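Long-range contact in LYND (Lyngbya aestuarii, PDB 4V1T), which probably heterocyclises cysteine residues of cyanobactin precursor peptides to thiazolines, as an ATP-dependent cyclodehydratase of the YcaO family: residues T126-I139 with L253-A265. Numbering follows the deposited sequence.
Sequences TVAALTTALRDIGI and LQTGLQFAATEIA
Leu130 meets Leu257, and Leu134 meets Ala261, where helix 126-135 crosses helix 253-265 at -47°, axes 9.0 Å apart, in broadly the same direction. Small residues permit such closeness: Ala133 CB lies 4.1 Å from Ala261 CB. Leu130, its CG anti to the backbone N (chi1 179°), brings CD1 to 3.3 Å from O of Leu257, while Leu257 lays CD1 against CB of Ala129. Leu134 and Ile264 meet nearly at right angles, CD2 to CG2 3.8 Å. At the Schellman motif ending the first helix, with Gly138 as C-prime residue, CD1 of Ile137 and of Ile139 both touch CB of Ala265. No direct hydrogen bond links the helices. Gln258, bent at chi2 (-71°), places its amide against CB of Ala133, its NE2 donating a hydrogen bond to OE1 of Gln254 (3.3 Å), in the plane of that carbonyl. One water donates to Gln258 OE1 (2.6 Å) and Ala133 O; another joins Gln254 NE2 to Ala129 O. A leucine in place of Gln258 would probably break the first bridge and leave Gln254 OE1 without this amide partner. Leu130 also packs on Leu116 (strand 114-118) and Ile264 on Val155 (strand 154-157): two helices against the same face of a mixed beta sheet.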
# COMPACT_ATOMS: atom_id res chain seq x y z
N THR B 126 -28.19 9.79 -24.24
CA THR B 126 -27.04 9.74 -23.36
C THR B 126 -26.13 10.93 -23.63
O THR B 126 -25.61 11.56 -22.71
CB THR B 126 -26.24 8.43 -23.53
OG1 THR B 126 -27.01 7.34 -23.00
CG2 THR B 126 -24.89 8.49 -22.79
N VAL B 127 -25.94 11.24 -24.91
CA VAL B 127 -25.17 12.41 -25.32
C VAL B 127 -25.86 13.68 -24.84
O VAL B 127 -25.22 14.64 -24.41
CB VAL B 127 -24.97 12.45 -26.85
CG1 VAL B 127 -24.28 13.74 -27.27
CG2 VAL B 127 -24.16 11.25 -27.32
N ALA B 128 -27.18 13.67 -24.90
CA ALA B 128 -27.98 14.82 -24.50
C ALA B 128 -27.93 15.02 -22.98
O ALA B 128 -27.95 16.15 -22.51
CB ALA B 128 -29.42 14.64 -24.96
N ALA B 129 -27.87 13.93 -22.23
CA ALA B 129 -27.80 14.00 -20.77
C ALA B 129 -26.50 14.64 -20.31
O ALA B 129 -26.50 15.48 -19.40
CB ALA B 129 -27.95 12.62 -20.16
N LEU B 130 -25.38 14.23 -20.92
CA LEU B 130 -24.09 14.81 -20.59
C LEU B 130 -24.09 16.29 -20.94
O LEU B 130 -23.53 17.09 -20.21
CB LEU B 130 -22.95 14.10 -21.33
CG LEU B 130 -21.54 14.65 -21.07
CD1 LEU B 130 -21.21 14.65 -19.58
CD2 LEU B 130 -20.50 13.85 -21.82
N THR B 131 -24.74 16.63 -22.05
CA THR B 131 -24.86 18.01 -22.50
C THR B 131 -25.57 18.83 -21.43
O THR B 131 -25.13 19.93 -21.07
CB THR B 131 -25.63 18.12 -23.84
OG1 THR B 131 -24.89 17.44 -24.87
CG2 THR B 131 -25.85 19.57 -24.24
N THR B 132 -26.65 18.28 -20.90
CA THR B 132 -27.40 18.92 -19.83
C THR B 132 -26.54 19.05 -18.57
O THR B 132 -26.51 20.10 -17.93
CB THR B 132 -28.68 18.13 -19.52
OG1 THR B 132 -29.47 18.05 -20.70
CG2 THR B 132 -29.51 18.81 -18.42
N ALA B 133 -25.82 17.99 -18.25
CA ALA B 133 -24.95 18.01 -17.08
C ALA B 133 -23.92 19.12 -17.19
O ALA B 133 -23.67 19.84 -16.22
CB ALA B 133 -24.27 16.67 -16.93
N LEU B 134 -23.33 19.27 -18.37
CA LEU B 134 -22.33 20.31 -18.59
C LEU B 134 -22.95 21.70 -18.52
O LEU B 134 -22.35 22.63 -17.96
CB LEU B 134 -21.66 20.11 -19.95
CG LEU B 134 -20.66 18.95 -20.01
CD1 LEU B 134 -20.37 18.51 -21.44
CD2 LEU B 134 -19.38 19.34 -19.30
N ARG B 135 -24.14 21.84 -19.08
CA ARG B 135 -24.83 23.12 -19.11
C ARG B 135 -25.18 23.61 -17.71
O ARG B 135 -25.18 24.80 -17.44
CB ARG B 135 -26.11 23.00 -19.95
CG ARG B 135 -26.88 24.30 -20.13
CD ARG B 135 -28.04 24.08 -21.08
NE ARG B 135 -28.81 25.30 -21.32
CZ ARG B 135 -29.78 25.42 -22.23
NH1 ARG B 135 -30.11 24.39 -22.99
NH2 ARG B 135 -30.42 26.57 -22.37
N ASP B 136 -25.45 22.69 -16.81
CA ASP B 136 -25.81 23.04 -15.44
C ASP B 136 -24.61 23.58 -14.66
O ASP B 136 -24.78 24.21 -13.62
CB ASP B 136 -26.41 21.82 -14.73
CG ASP B 136 -27.77 21.43 -15.27
OD1 ASP B 136 -28.40 22.27 -15.95
OD2 ASP B 136 -28.23 20.30 -15.02
N ILE B 137 -23.40 23.35 -15.16
CA ILE B 137 -22.21 23.88 -14.51
C ILE B 137 -21.55 24.96 -15.37
O ILE B 137 -20.42 25.36 -15.11
CB ILE B 137 -21.19 22.77 -14.18
CG1 ILE B 137 -20.78 22.00 -15.44
CG2 ILE B 137 -21.79 21.80 -13.17
CD1 ILE B 137 -19.66 21.02 -15.21
N GLY B 138 -22.26 25.42 -16.39
CA GLY B 138 -21.84 26.59 -17.16
C GLY B 138 -21.05 26.31 -18.42
O GLY B 138 -20.55 27.23 -19.05
N ILE B 139 -20.95 25.04 -18.81
CA ILE B 139 -20.17 24.66 -19.98
C ILE B 139 -21.10 24.39 -21.15
O ILE B 139 -22.03 23.59 -21.04
CB ILE B 139 -19.30 23.42 -19.69
CG1 ILE B 139 -18.25 23.76 -18.63
CG2 ILE B 139 -18.59 22.96 -20.95
CD1 ILE B 139 -17.53 22.57 -18.06
N LEU B 253 -25.43 5.38 -14.77
CA LEU B 253 -25.19 6.18 -15.96
C LEU B 253 -25.00 7.65 -15.58
O LEU B 253 -24.01 8.27 -15.95
CB LEU B 253 -26.35 6.05 -16.95
CG LEU B 253 -26.27 6.93 -18.20
CD1 LEU B 253 -25.04 6.59 -19.02
CD2 LEU B 253 -27.53 6.77 -19.05
N GLN B 254 -25.95 8.18 -14.84
CA GLN B 254 -25.92 9.58 -14.43
C GLN B 254 -24.74 9.86 -13.50
O GLN B 254 -24.15 10.93 -13.55
CB GLN B 254 -27.24 9.96 -13.74
CG GLN B 254 -28.33 10.42 -14.70
CD GLN B 254 -28.05 11.79 -15.30
OE1 GLN B 254 -27.57 12.70 -14.60
NE2 GLN B 254 -28.34 11.95 -16.58
N THR B 255 -24.37 8.89 -12.67
CA THR B 255 -23.19 9.02 -11.82
C THR B 255 -21.95 9.22 -12.68
O THR B 255 -21.09 10.03 -12.35
CB THR B 255 -22.99 7.77 -10.94
OG1 THR B 255 -23.99 7.73 -9.92
CG2 THR B 255 -21.61 7.79 -10.27
N GLY B 256 -21.86 8.47 -13.77
CA GLY B 256 -20.73 8.56 -14.67
C GLY B 256 -20.68 9.86 -15.47
O GLY B 256 -19.60 10.42 -15.68
N LEU B 257 -21.83 10.33 -15.92
CA LEU B 257 -21.88 11.53 -16.75
C LEU B 257 -21.65 12.81 -15.94
O LEU B 257 -21.02 13.76 -16.41
CB LEU B 257 -23.23 11.60 -17.47
CG LEU B 257 -23.50 10.47 -18.46
CD1 LEU B 257 -24.92 10.57 -19.01
CD2 LEU B 257 -22.49 10.45 -19.59
N GLN B 258 -22.16 12.84 -14.71
CA GLN B 258 -21.99 14.00 -13.84
C GLN B 258 -20.54 14.06 -13.36
O GLN B 258 -19.92 15.12 -13.31
CB GLN B 258 -22.95 13.92 -12.64
CG GLN B 258 -24.43 14.01 -13.02
CD GLN B 258 -24.84 15.40 -13.47
OE1 GLN B 258 -24.04 16.33 -13.47
NE2 GLN B 258 -26.10 15.53 -13.86
N PHE B 259 -20.00 12.89 -13.03
CA PHE B 259 -18.59 12.75 -12.69
C PHE B 259 -17.73 13.24 -13.86
O PHE B 259 -16.77 13.98 -13.67
CB PHE B 259 -18.30 11.28 -12.37
CG PHE B 259 -17.05 11.03 -11.59
CD1 PHE B 259 -16.05 11.99 -11.47
CD2 PHE B 259 -16.85 9.79 -10.99
CE1 PHE B 259 -14.90 11.72 -10.76
CE2 PHE B 259 -15.70 9.52 -10.29
CZ PHE B 259 -14.73 10.48 -10.16
N ALA B 260 -18.08 12.83 -15.06
CA ALA B 260 -17.35 13.27 -16.25
C ALA B 260 -17.45 14.79 -16.42
O ALA B 260 -16.48 15.45 -16.79
CB ALA B 260 -17.87 12.57 -17.48
N ALA B 261 -18.63 15.34 -16.16
CA ALA B 261 -18.84 16.78 -16.28
C ALA B 261 -17.87 17.57 -15.38
O ALA B 261 -17.26 18.55 -15.81
CB ALA B 261 -20.28 17.15 -15.95
N THR B 262 -17.72 17.11 -14.14
CA THR B 262 -16.82 17.73 -13.18
C THR B 262 -15.37 17.71 -13.68
O THR B 262 -14.66 18.72 -13.60
CB THR B 262 -16.90 17.01 -11.82
OG1 THR B 262 -18.23 17.11 -11.32
CG2 THR B 262 -15.93 17.63 -10.82
N GLU B 263 -14.93 16.56 -14.19
CA GLU B 263 -13.55 16.42 -14.64
C GLU B 263 -13.31 17.18 -15.94
O GLU B 263 -12.19 17.63 -16.22
CB GLU B 263 -13.19 14.95 -14.80
CG GLU B 263 -13.16 14.17 -13.49
CD GLU B 263 -12.14 14.71 -12.50
OE1 GLU B 263 -11.05 15.14 -12.93
OE2 GLU B 263 -12.42 14.68 -11.29
N ILE B 264 -14.36 17.33 -16.74
CA ILE B 264 -14.29 18.13 -17.94
C ILE B 264 -14.06 19.59 -17.54
O ILE B 264 -13.21 20.27 -18.08
CB ILE B 264 -15.56 17.99 -18.79
CG1 ILE B 264 -15.54 16.64 -19.51
CG2 ILE B 264 -15.64 19.11 -19.84
CD1 ILE B 264 -16.91 16.20 -20.03
N ALA B 265 -14.85 20.06 -16.57
CA ALA B 265 -14.74 21.42 -16.06
C ALA B 265 -13.35 21.67 -15.48
O ALA B 265 -12.73 22.70 -15.74
CB ALA B 265 -15.81 21.69 -15.02
O HOH W 1 -28.10 14.86 -17.12
O HOH W 2 -24.50 18.91 -13.46
O HOH W 3 -28.57 16.84 -15.06